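Local coordinates for protein BT_4661 (PDB 4AK2) that probably binds heparin and heparan sulphate at the bacterial cell surface as a SusE-like glycan-binding protein, this chain being its ligand-binding domain, at residues S189-S194 and N234-K239; Y167-P172 and N244-G249; L180-D185 and A199-K204. All coordinates share one frame; numbering follows the deposited sequence.

Interaction 1 of 3, residues S189-S194 and N234-K239; sequences SEMWNS and NLWRNK. With NA (sodium ion), chain D.
Met191 makes the largest share of the contact between helix 187-195 and residues 234-239. Its CG stands 4.0 Å from CE3 of Trp236, and its SD makes an oblique Met-aromatic contact, 5.0 Å from the centroid of the six-membered ring. SD also lies 3.4 Å from Leu235 O, a carbonyl that binds sodium as well. Bends at chi2 (-57°), which places SD, and at chi3 (97°), which places CE, carry the methyl to 3.5 Å from Arg237 O. A second touch comes from Trp192, whose ring edge, at CZ3, approaches CH2 of Trp236.

Two polar links accompany this packing. Asn238 ND2 donates to Glu190 OE2 at 2.9 Å (154° at the hydrogen), nearly in its own amide plane but from above the carboxylate plane. A sodium ion joins Ser194 OG, at 2.6 Å, to Leu235 O, at 2.7 Å, and also holds a water. Ser194 OG donates to Met191 O, which would turn its hydrogen away from the metal.

Farther out, Trp236 is the centre of an inverse gamma turn; its NE1 bonds to Leu219 O and its ring stacks on Phe276. Asn238 OD1 accepts from His175 NE2 and Gly241 N, fixing the amide so that NH2 faces the carboxylate. Sulfur packing, one charged-acceptor bond and a metal bridge thus tie the helix to residues 234-239.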
loop_
_atom_site.group_PDB
_atom_site.type_symbol
_atom_site.label_atom_id
_atom_site.label_comp_id
_atom_site.label_asym_id
_atom_site.label_seq_id
_atom_site.Cartn_x
_atom_site.Cartn_y
_atom_site.Cartn_z
ATOM N N SER A 189 -2.899 1.636 16.733
ATOM C CA SER A 189 -3.159 1.141 18.079
ATOM C C SER A 189 -4.645 1.093 18.376
ATOM O O SER A 189 -5.125 0.194 19.048
ATOM C CB SER A 189 -2.373 1.909 19.164
ATOM O OG SER A 189 -2.827 3.253 19.261
ATOM N N GLU A 190 -5.383 2.062 17.852
ATOM C CA GLU A 190 -6.822 2.080 18.037
ATOM C C GLU A 190 -7.458 0.846 17.311
ATOM O O GLU A 190 -8.297 0.120 17.886
ATOM C CB GLU A 190 -7.419 3.378 17.513
ATOM C CG GLU A 190 -8.902 3.410 17.769
ATOM C CD GLU A 190 -9.563 4.713 17.378
ATOM O OE1 GLU A 190 -8.852 5.734 17.225
ATOM O OE2 GLU A 190 -10.804 4.714 17.245
ATOM N N MET A 191 -7.054 0.587 16.063
ATOM C CA MET A 191 -7.517 -0.598 15.346
ATOM C C MET A 191 -7.158 -1.876 16.100
ATOM O O MET A 191 -7.989 -2.778 16.266
ATOM C CB MET A 191 -6.956 -0.625 13.932
ATOM C CG MET A 191 -7.558 0.435 13.012
ATOM S SD MET A 191 -9.353 0.390 12.847
ATOM C CE MET A 191 -9.891 1.645 14.031
ATOM N N TRP A 192 -5.910 -1.987 16.537
ATOM C CA TRP A 192 -5.499 -3.179 17.242
ATOM C C TRP A 192 -6.331 -3.408 18.472
ATOM O O TRP A 192 -6.810 -4.514 18.727
ATOM C CB TRP A 192 -4.011 -3.067 17.632
ATOM C CG TRP A 192 -3.108 -3.890 16.758
ATOM C CD1 TRP A 192 -2.201 -4.879 17.169
ATOM C CD2 TRP A 192 -3.037 -3.899 15.276
ATOM N NE1 TRP A 192 -1.581 -5.455 16.088
ATOM C CE2 TRP A 192 -2.021 -4.907 14.921
ATOM C CE3 TRP A 192 -3.647 -3.163 14.245
ATOM C CZ2 TRP A 192 -1.677 -5.155 13.597
ATOM C CZ3 TRP A 192 -3.297 -3.449 12.915
ATOM C CH2 TRP A 192 -2.330 -4.402 12.604
ATOM N N ASN A 193 -6.484 -2.348 19.265
ATOM C CA ASN A 193 -7.248 -2.461 20.483
ATOM C C ASN A 193 -8.716 -2.853 20.232
ATOM O O ASN A 193 -9.327 -3.589 21.021
ATOM C CB ASN A 193 -7.125 -1.169 21.271
ATOM C CG ASN A 193 -5.664 -0.849 21.717
ATOM O OD1 ASN A 193 -4.671 -1.601 21.493
ATOM N ND2 ASN A 193 -5.528 0.311 22.336
ATOM N N SER A 194 -9.259 -2.406 19.091
ATOM C CA SER A 194 -10.625 -2.769 18.729
ATOM C C SER A 194 -10.791 -4.260 18.403
ATOM O O SER A 194 -11.876 -4.816 18.570
ATOM C CB SER A 194 -11.113 -1.923 17.540
ATOM O OG SER A 194 -10.681 -2.433 16.295
ATOM N N ASN A 234 -16.477 -3.375 7.822
ATOM C CA ASN A 234 -17.001 -2.674 8.979
ATOM C C ASN A 234 -16.043 -2.594 10.184
ATOM O O ASN A 234 -16.503 -2.300 11.289
ATOM C CB ASN A 234 -18.368 -3.263 9.434
ATOM C CG ASN A 234 -19.139 -2.327 10.358
ATOM O OD1 ASN A 234 -19.233 -1.134 10.083
ATOM N ND2 ASN A 234 -19.716 -2.854 11.453
ATOM N N LEU A 235 -14.735 -2.796 9.968
ATOM C CA LEU A 235 -13.756 -2.758 11.080
ATOM C C LEU A 235 -12.793 -1.571 10.973
ATOM O O LEU A 235 -12.367 -1.011 11.986
ATOM C CB LEU A 235 -12.969 -4.084 11.127
ATOM C CG LEU A 235 -13.857 -5.322 11.338
ATOM C CD1 LEU A 235 -12.975 -6.556 11.447
ATOM C CD2 LEU A 235 -14.722 -5.162 12.588
ATOM N N TRP A 236 -12.425 -1.186 9.744
ATOM C CA TRP A 236 -11.443 -0.125 9.539
ATOM C C TRP A 236 -12.177 1.188 9.499
ATOM O O TRP A 236 -12.364 1.807 8.441
ATOM C CB TRP A 236 -10.650 -0.386 8.280
ATOM C CG TRP A 236 -9.756 -1.578 8.370
ATOM C CD1 TRP A 236 -10.060 -2.936 8.123
ATOM C CD2 TRP A 236 -8.351 -1.545 8.770
ATOM N NE1 TRP A 236 -8.940 -3.720 8.338
ATOM C CE2 TRP A 236 -7.867 -2.915 8.701
ATOM C CE3 TRP A 236 -7.455 -0.518 9.116
ATOM C CZ2 TRP A 236 -6.556 -3.247 9.007
ATOM C CZ3 TRP A 236 -6.131 -0.851 9.423
ATOM C CH2 TRP A 236 -5.694 -2.193 9.395
ATOM N N ARG A 237 -12.599 1.618 10.681
ATOM C CA ARG A 237 -13.440 2.797 10.862
ATOM C C ARG A 237 -13.466 3.107 12.358
ATOM O O ARG A 237 -13.219 2.238 13.211
ATOM C CB ARG A 237 -14.865 2.526 10.355
ATOM C CG ARG A 237 -15.693 1.626 11.275
ATOM C CD ARG A 237 -17.089 1.296 10.698
ATOM N NE ARG A 237 -17.987 2.467 10.700
ATOM C CZ ARG A 237 -19.296 2.475 10.977
ATOM N NH1 ARG A 237 -19.969 1.360 11.181
ATOM N NH2 ARG A 237 -19.953 3.631 11.030
ATOM N N ASN A 238 -13.831 4.333 12.659
ATOM C CA ASN A 238 -14.165 4.721 14.013
ATOM C C ASN A 238 -15.196 5.847 13.923
ATOM O O ASN A 238 -15.720 6.125 12.817
ATOM C CB ASN A 238 -12.924 5.064 14.858
ATOM C CG ASN A 238 -12.204 6.345 14.414
ATOM O OD1 ASN A 238 -12.678 7.112 13.588
ATOM N ND2 ASN A 238 -11.029 6.556 14.976
ATOM N N LYS A 239 -15.589 6.407 15.069
ATOM C CA LYS A 239 -16.673 7.383 15.093
ATOM C C LYS A 239 -16.336 8.585 14.230
ATOM O O LYS A 239 -17.210 9.132 13.498
ATOM C CB LYS A 239 -17.036 7.783 16.528
HETATM NA NA NA D . -12.575 -1.968 14.519
HETATM O O HOH W 1 -14.716 -1.963 15.455
#

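Interaction 2 of 3, residues Y167-P172 and N244-G249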
loop_
_atom_site.group_PDB
_atom_site.type_symbol
_atom_site.label_atom_id
_atom_site.label_comp_id
_atom_site.label_asym_id
_atom_site.label_seq_id
_atom_site.Cartn_x
_atom_site.Cartn_y
_atom_site.Cartn_z
ATOM N N TYR A 167 -0.794 5.325 6.994
ATOM C CA TYR A 167 -0.656 6.720 6.563
ATOM C C TYR A 167 -2.030 7.226 6.179
ATOM O O TYR A 167 -2.620 6.753 5.194
ATOM C CB TYR A 167 0.310 6.837 5.374
ATOM C CG TYR A 167 1.657 6.321 5.784
ATOM C CD1 TYR A 167 2.503 7.140 6.565
ATOM C CD2 TYR A 167 2.074 5.036 5.496
ATOM C CE1 TYR A 167 3.703 6.667 7.066
ATOM C CE2 TYR A 167 3.331 4.560 5.964
ATOM C CZ TYR A 167 4.141 5.399 6.748
ATOM O OH TYR A 167 5.355 4.949 7.237
ATOM N N ASN A 168 -2.562 8.162 6.955
ATOM C CA ASN A 168 -3.822 8.799 6.596
ATOM C C ASN A 168 -3.636 9.536 5.289
ATOM O O ASN A 168 -2.594 10.179 5.050
ATOM C CB ASN A 168 -4.207 9.819 7.679
ATOM C CG ASN A 168 -5.551 10.458 7.391
ATOM O OD1 ASN A 168 -6.495 9.786 7.021
ATOM N ND2 ASN A 168 -5.627 11.766 7.507
ATOM N N ILE A 169 -4.607 9.397 4.394
ATOM C CA ILE A 169 -4.558 10.079 3.093
ATOM C C ILE A 169 -5.563 11.206 3.081
ATOM O O ILE A 169 -5.171 12.384 3.087
ATOM C CB ILE A 169 -4.730 9.095 1.900
ATOM C CG1 ILE A 169 -3.472 8.181 1.823
ATOM C CG2 ILE A 169 -5.003 9.816 0.605
ATOM C CD1 ILE A 169 -3.644 6.941 0.944
ATOM N N ALA A 170 -6.850 10.867 3.155
ATOM C CA ALA A 170 -7.892 11.903 3.160
ATOM C C ALA A 170 -8.955 11.678 4.247
ATOM O O ALA A 170 -10.076 12.165 4.157
ATOM C CB ALA A 170 -8.506 12.109 1.763
ATOM N N GLY A 171 -8.583 10.901 5.268
ATOM C CA GLY A 171 -9.434 10.683 6.429
ATOM C C GLY A 171 -9.267 11.820 7.415
ATOM O O GLY A 171 -8.524 12.766 7.156
ATOM N N PRO A 172 -9.930 11.699 8.566
ATOM C CA PRO A 172 -9.820 12.750 9.577
ATOM C C PRO A 172 -8.402 12.814 10.151
ATOM O O PRO A 172 -7.726 11.785 10.258
ATOM C CB PRO A 172 -10.840 12.344 10.650
ATOM C CG PRO A 172 -11.200 10.919 10.376
ATOM C CD PRO A 172 -10.843 10.601 8.955
ATOM N N ASN A 244 -9.315 6.156 5.524
ATOM C CA ASN A 244 -9.051 6.702 4.215
ATOM C C ASN A 244 -7.555 6.932 4.207
ATOM O O ASN A 244 -7.052 7.952 4.711
ATOM C CB ASN A 244 -9.853 7.976 3.933
ATOM C CG ASN A 244 -9.689 8.438 2.528
ATOM O OD1 ASN A 244 -8.595 8.803 2.111
ATOM N ND2 ASN A 244 -10.780 8.386 1.776
ATOM N N GLY A 245 -6.815 5.936 3.776
ATOM C CA GLY A 245 -5.384 5.880 4.024
ATOM C C GLY A 245 -4.793 4.553 3.638
ATOM O O GLY A 245 -5.497 3.699 3.067
ATOM N N ALA A 246 -3.513 4.349 3.898
ATOM C CA ALA A 246 -2.786 3.203 3.379
ATOM C C ALA A 246 -2.025 2.480 4.479
ATOM O O ALA A 246 -1.323 3.135 5.283
ATOM C CB ALA A 246 -1.825 3.626 2.278
ATOM N N MET A 247 -2.094 1.165 4.526
ATOM C CA MET A 247 -1.418 0.309 5.517
ATOM C C MET A 247 -0.443 -0.618 4.870
ATOM O O MET A 247 -0.753 -1.298 3.848
ATOM C CB MET A 247 -2.453 -0.452 6.356
ATOM C CG MET A 247 -1.852 -1.300 7.504
ATOM S SD MET A 247 -1.181 -2.913 7.028
ATOM C CE MET A 247 -2.698 -3.836 6.814
ATOM N N ILE A 248 0.760 -0.677 5.452
ATOM C CA ILE A 248 1.761 -1.663 5.071
ATOM C C ILE A 248 2.190 -2.469 6.296
ATOM O O ILE A 248 2.288 -1.864 7.397
ATOM C CB ILE A 248 2.923 -1.031 4.302
ATOM C CG1 ILE A 248 3.928 -2.086 3.847
ATOM C CG2 ILE A 248 3.639 0.047 5.161
ATOM C CD1 ILE A 248 4.978 -1.552 2.878
ATOM N N GLY A 249 2.421 -3.761 6.148
ATOM C CA GLY A 249 2.982 -4.616 7.238
ATOM C C GLY A 249 3.925 -5.600 6.660
ATOM O O GLY A 249 3.833 -5.980 5.496
HETATM O O HOH W 2 -7.758 7.365 7.646
#
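Asn244 O is gripped by several backbone N-H groups of the turn that follows strand 163-168. Ile169 N gives the one strong bond, at 2.9 Å and 167° at the hydrogen; Ala170 N and Gly171 N add weak, longer ones. Ala170 N also donates weakly to Asn244 OD1 at 2.9 Å. That side chain reaches the turn because its CG lies anti to the backbone N (chi1 -173°), with CB against Gly171 and OD1 beside the Ala170 methyl.

Asn168 braces the turn from within. Its ND2 donates to Gly171 O at 3.1 Å, in the amide plane but well above the plane of that carbonyl, and its OD1 accepts weakly from Gly171 N. OD1 also takes a hydrogen from a water that accepts from Asn244 N, spanning the two segments. An alanine here would probably leave Gly171 O and this water without their amide partner and let the turn shift.

Before the turn, strand 163-168 pairs antiparallel with strand 241-254: Tyr167 and Ala246 form a hydrogen-bonded pair, 2.8 Å from Tyr167 N to Ala246 O and 2.9 Å from Ala246 N to Tyr167 O. At the next, non-hydrogen-bonded pair, Asn168 and Gly245 bring their CA atoms to 4.2 Å, and a side chain on Gly245 would collide with Tyr167 O. Ile169 CD1 lies over Gly245 and reaches Ala246 CB at 4.0 Å; Met91 of strand 89-98 packs on Tyr167, Ile169 and Ala246, while Tyr167 OH bonds to His63. Backbone polarity is thus met by paired strands at one end and by an asparagine-braced turn at the other.

Interaction 3 of 3, residues L180-D185 and A199-K204; sequences LAQKVD and AGTSRK. With SGN (2-deoxy-6-O-sulfo-2-(sulfoamino)-alpha-D-glucopyranose), chain B; IDS (2-O-sulfo-alpha-L-idopyranuronic acid), chain C.
Leu180 and Thr201 form the close-packed part of this contact between two loops. Leu180 CD2 lies 3.7 Å from Thr201 CA, and its CD1 faces Gly200 O. Thr201 CG2, anti to its own carbonyl carbon, sits against the backbone of Ala181 and Gln182, 3.7 Å from Gln182 N. This nitrogen is buried without a partner in the model. The direct contact between the segments is van der Waals packing.

The outer side is looser and polar, and there the bound heparin-type sugars bridge the loops. Thr201 OG1 donates to O6S of the 6-O-sulfate of the glucosamine at 2.9 Å. Bent at chi2 (86°), which turns CD, Gln182 ends with NE2 2.9 Å from O4S of the same sulfate, with a doubtfully short approach to O2S of the neighbouring iduronate. The N-sulfate is met by Arg203 N, which reaches O3S at 2.7 Å. In the type II' turn from Ala199 to Ser202, Ala199 O accepts from both Ser202 N and Ser202 OG; OG accepts from Lys204 N, an ST turn. The Arg203 guanidinium lies obliquely beside the N-sulfate and is salt-bridged to Glu210, Asp259 and Asp159, which would probably temper its charge.

One loop leads into helix 187-195 and the other follows it: Leu180 follows strand 178-179, bonds through its backbone to Phe164 of strand 163-168, and rests on Leu188, while Ala199 packs on Trp192.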
loop_
_atom_site.group_PDB
_atom_site.type_symbol
_atom_site.label_atom_id
_atom_site.label_comp_id
_atom_site.label_asym_id
_atom_site.label_seq_id
_atom_site.Cartn_x
_atom_site.Cartn_y
_atom_site.Cartn_z
ATOM N N LEU A 180 2.687 1.208 14.149
ATOM C CA LEU A 180 2.189 0.567 15.343
ATOM C C LEU A 180 3.360 0.334 16.319
ATOM O O LEU A 180 4.328 -0.345 15.970
ATOM C CB LEU A 180 1.523 -0.772 14.993
ATOM C CG LEU A 180 1.036 -1.605 16.168
ATOM C CD1 LEU A 180 -0.105 -0.911 16.910
ATOM C CD2 LEU A 180 0.604 -2.991 15.671
ATOM N N ALA A 181 3.263 0.937 17.502
ATOM C CA ALA A 181 4.417 0.980 18.466
ATOM C C ALA A 181 3.931 1.043 19.897
ATOM O O ALA A 181 2.878 1.638 20.175
ATOM C CB ALA A 181 5.295 2.182 18.148
ATOM N N GLN A 182 4.733 0.492 20.821
ATOM C CA GLN A 182 4.401 0.562 22.243
ATOM C C GLN A 182 4.303 2.016 22.677
ATOM O O GLN A 182 5.132 2.832 22.263
ATOM C CB GLN A 182 5.492 -0.106 23.089
ATOM C CG GLN A 182 5.585 -1.603 22.857
ATOM C CD GLN A 182 6.464 -1.981 21.674
ATOM O OE1 GLN A 182 6.528 -1.273 20.626
ATOM N NE2 GLN A 182 7.108 -3.140 21.805
ATOM N N LYS A 183 3.296 2.335 23.497
ATOM C CA LYS A 183 3.125 3.666 24.126
ATOM C C LYS A 183 2.831 4.796 23.145
ATOM O O LYS A 183 2.892 5.974 23.501
ATOM C CB LYS A 183 4.310 4.060 25.061
ATOM N N VAL A 184 2.505 4.433 21.897
ATOM C CA VAL A 184 2.089 5.417 20.912
ATOM C C VAL A 184 0.607 5.179 20.622
ATOM O O VAL A 184 0.227 4.077 20.246
ATOM C CB VAL A 184 2.932 5.332 19.615
ATOM C CG1 VAL A 184 2.447 6.342 18.596
ATOM C CG2 VAL A 184 4.418 5.557 19.922
ATOM N N ASP A 185 -0.216 6.220 20.797
ATOM C CA ASP A 185 -1.638 6.204 20.472
ATOM C C ASP A 185 -1.825 6.735 19.064
ATOM O O ASP A 185 -1.649 7.921 18.794
ATOM C CB ASP A 185 -2.408 7.090 21.452
ATOM C CG ASP A 185 -2.347 6.559 22.868
ATOM O OD1 ASP A 185 -2.644 5.357 23.038
ATOM O OD2 ASP A 185 -2.019 7.330 23.810
ATOM N N ALA A 199 -3.992 -7.071 22.218
ATOM C CA ALA A 199 -3.264 -7.318 20.962
ATOM C C ALA A 199 -1.873 -6.656 20.908
ATOM O O ALA A 199 -0.981 -7.159 20.210
ATOM C CB ALA A 199 -4.097 -6.924 19.740
ATOM N N GLY A 200 -1.684 -5.529 21.612
ATOM C CA GLY A 200 -0.363 -4.894 21.692
ATOM C C GLY A 200 0.194 -4.501 20.340
ATOM O O GLY A 200 -0.454 -3.753 19.592
ATOM N N THR A 201 1.383 -5.002 20.011
ATOM C CA THR A 201 1.962 -4.738 18.690
ATOM C C THR A 201 2.111 -6.053 17.930
ATOM O O THR A 201 2.904 -6.161 17.006
ATOM C CB THR A 201 3.318 -4.009 18.789
ATOM O OG1 THR A 201 4.232 -4.808 19.552
ATOM C CG2 THR A 201 3.181 -2.641 19.487
ATOM N N SER A 202 1.335 -7.055 18.342
ATOM C CA SER A 202 1.451 -8.421 17.795
ATOM C C SER A 202 0.843 -8.541 16.386
ATOM O O SER A 202 0.104 -7.644 15.901
ATOM C CB SER A 202 0.794 -9.443 18.726
ATOM O OG SER A 202 -0.627 -9.357 18.621
ATOM N N ARG A 203 1.085 -9.676 15.737
ATOM C CA ARG A 203 0.497 -9.918 14.423
ATOM C C ARG A 203 -0.984 -10.260 14.526
ATOM O O ARG A 203 -1.666 -10.308 13.497
ATOM C CB ARG A 203 1.219 -11.079 13.749
ATOM C CG ARG A 203 0.968 -12.432 14.400
ATOM C CD ARG A 203 1.571 -13.590 13.640
ATOM N NE ARG A 203 1.319 -14.846 14.342
ATOM C CZ ARG A 203 1.553 -16.049 13.838
ATOM N NH1 ARG A 203 2.013 -16.196 12.590
ATOM N NH2 ARG A 203 1.287 -17.121 14.572
ATOM N N LYS A 204 -1.514 -10.464 15.735
ATOM C CA LYS A 204 -2.812 -11.163 15.863
ATOM C C LYS A 204 -3.973 -10.571 15.044
ATOM O O LYS A 204 -4.695 -11.353 14.375
ATOM C CB LYS A 204 -3.184 -11.363 17.319
ATOM C CG LYS A 204 -2.235 -12.311 18.047
ATOM C CD LYS A 204 -2.459 -12.312 19.547
ATOM C CE LYS A 204 -1.434 -13.194 20.260
ATOM N NZ LYS A 204 -1.602 -12.955 21.705
HETATM C C1 SGN B . 4.523 -10.074 20.116
HETATM C C2 SGN B . 5.291 -10.197 18.797
HETATM C C3 SGN B . 6.762 -9.848 19.054
HETATM C C4 SGN B . 6.887 -8.498 19.736
HETATM C C5 SGN B . 6.072 -8.444 21.032
HETATM C C6 SGN B . 6.040 -7.010 21.572
HETATM N N2 SGN B . 5.113 -11.537 18.252
HETATM O O1 SGN B . 4.906 -11.107 21.019
HETATM O O3 SGN B . 7.411 -9.814 17.782
HETATM O O4 SGN B . 8.243 -8.321 20.179
HETATM O O5 SGN B . 4.727 -8.783 20.687
HETATM O O6 SGN B . 5.325 -6.968 22.793
HETATM S S1 SGN B . 3.818 -11.987 17.438
HETATM O O1S SGN B . 4.188 -13.128 16.630
HETATM O O2S SGN B . 2.694 -12.280 18.287
HETATM O O3S SGN B . 3.445 -10.770 16.528
HETATM S S2 SGN B . 5.010 -5.609 23.446
HETATM O O4S SGN B . 6.258 -4.999 23.902
HETATM O O5S SGN B . 4.059 -5.963 24.737
HETATM O O6S SGN B . 4.225 -4.818 22.488
HETATM C C1 IDS C . 8.950 -7.227 19.571
HETATM C C2 IDS C . 10.204 -6.945 20.415
HETATM C C3 IDS C . 11.308 -7.998 20.236
HETATM C C4 IDS C . 11.556 -8.370 18.771
HETATM C C5 IDS C . 10.209 -8.701 18.110
HETATM C C6 IDS C . 10.278 -9.069 16.651
HETATM O O2 IDS C . 10.726 -5.661 20.045
HETATM O O3 IDS C . 11.003 -9.180 20.977
HETATM O O4 IDS C . 12.167 -7.281 18.068
HETATM O O5 IDS C . 9.336 -7.561 18.239
HETATM O O6A IDS C . 10.879 -10.109 16.302
HETATM O O6B IDS C . 9.729 -8.275 15.845
HETATM S S IDS C . 10.229 -4.334 20.724
HETATM O O1S IDS C . 10.809 -3.187 20.019
HETATM O O2S IDS C . 8.753 -4.349 20.647
HETATM O O3S IDS C . 10.705 -4.477 22.103
#

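After the N-terminal sheet, the chain reaches strand 163-168, and residues 167-172 open a loop that interaction 2 closes at 244-249, on strand 241-254. Interactions 1 and 3 both lie within that loop. Between themselves they cross: 180-185 comes first, then 189-194, then 199-204, which closes interaction 3, and finally 234-239, which closes interaction 1. Trp192 joins these two, its NE1 bonding to Ser202 O and Leu180 CD2 lying over the face of its indole near NE1. Trp236 CH2 touches Met247 CE, linking interaction 1 to interaction 2, and strand 237-238 pairs with strand 241-254 in one sheet. Helix 187-195 is thereby tied both to this sheet and to the glycan-binding loops.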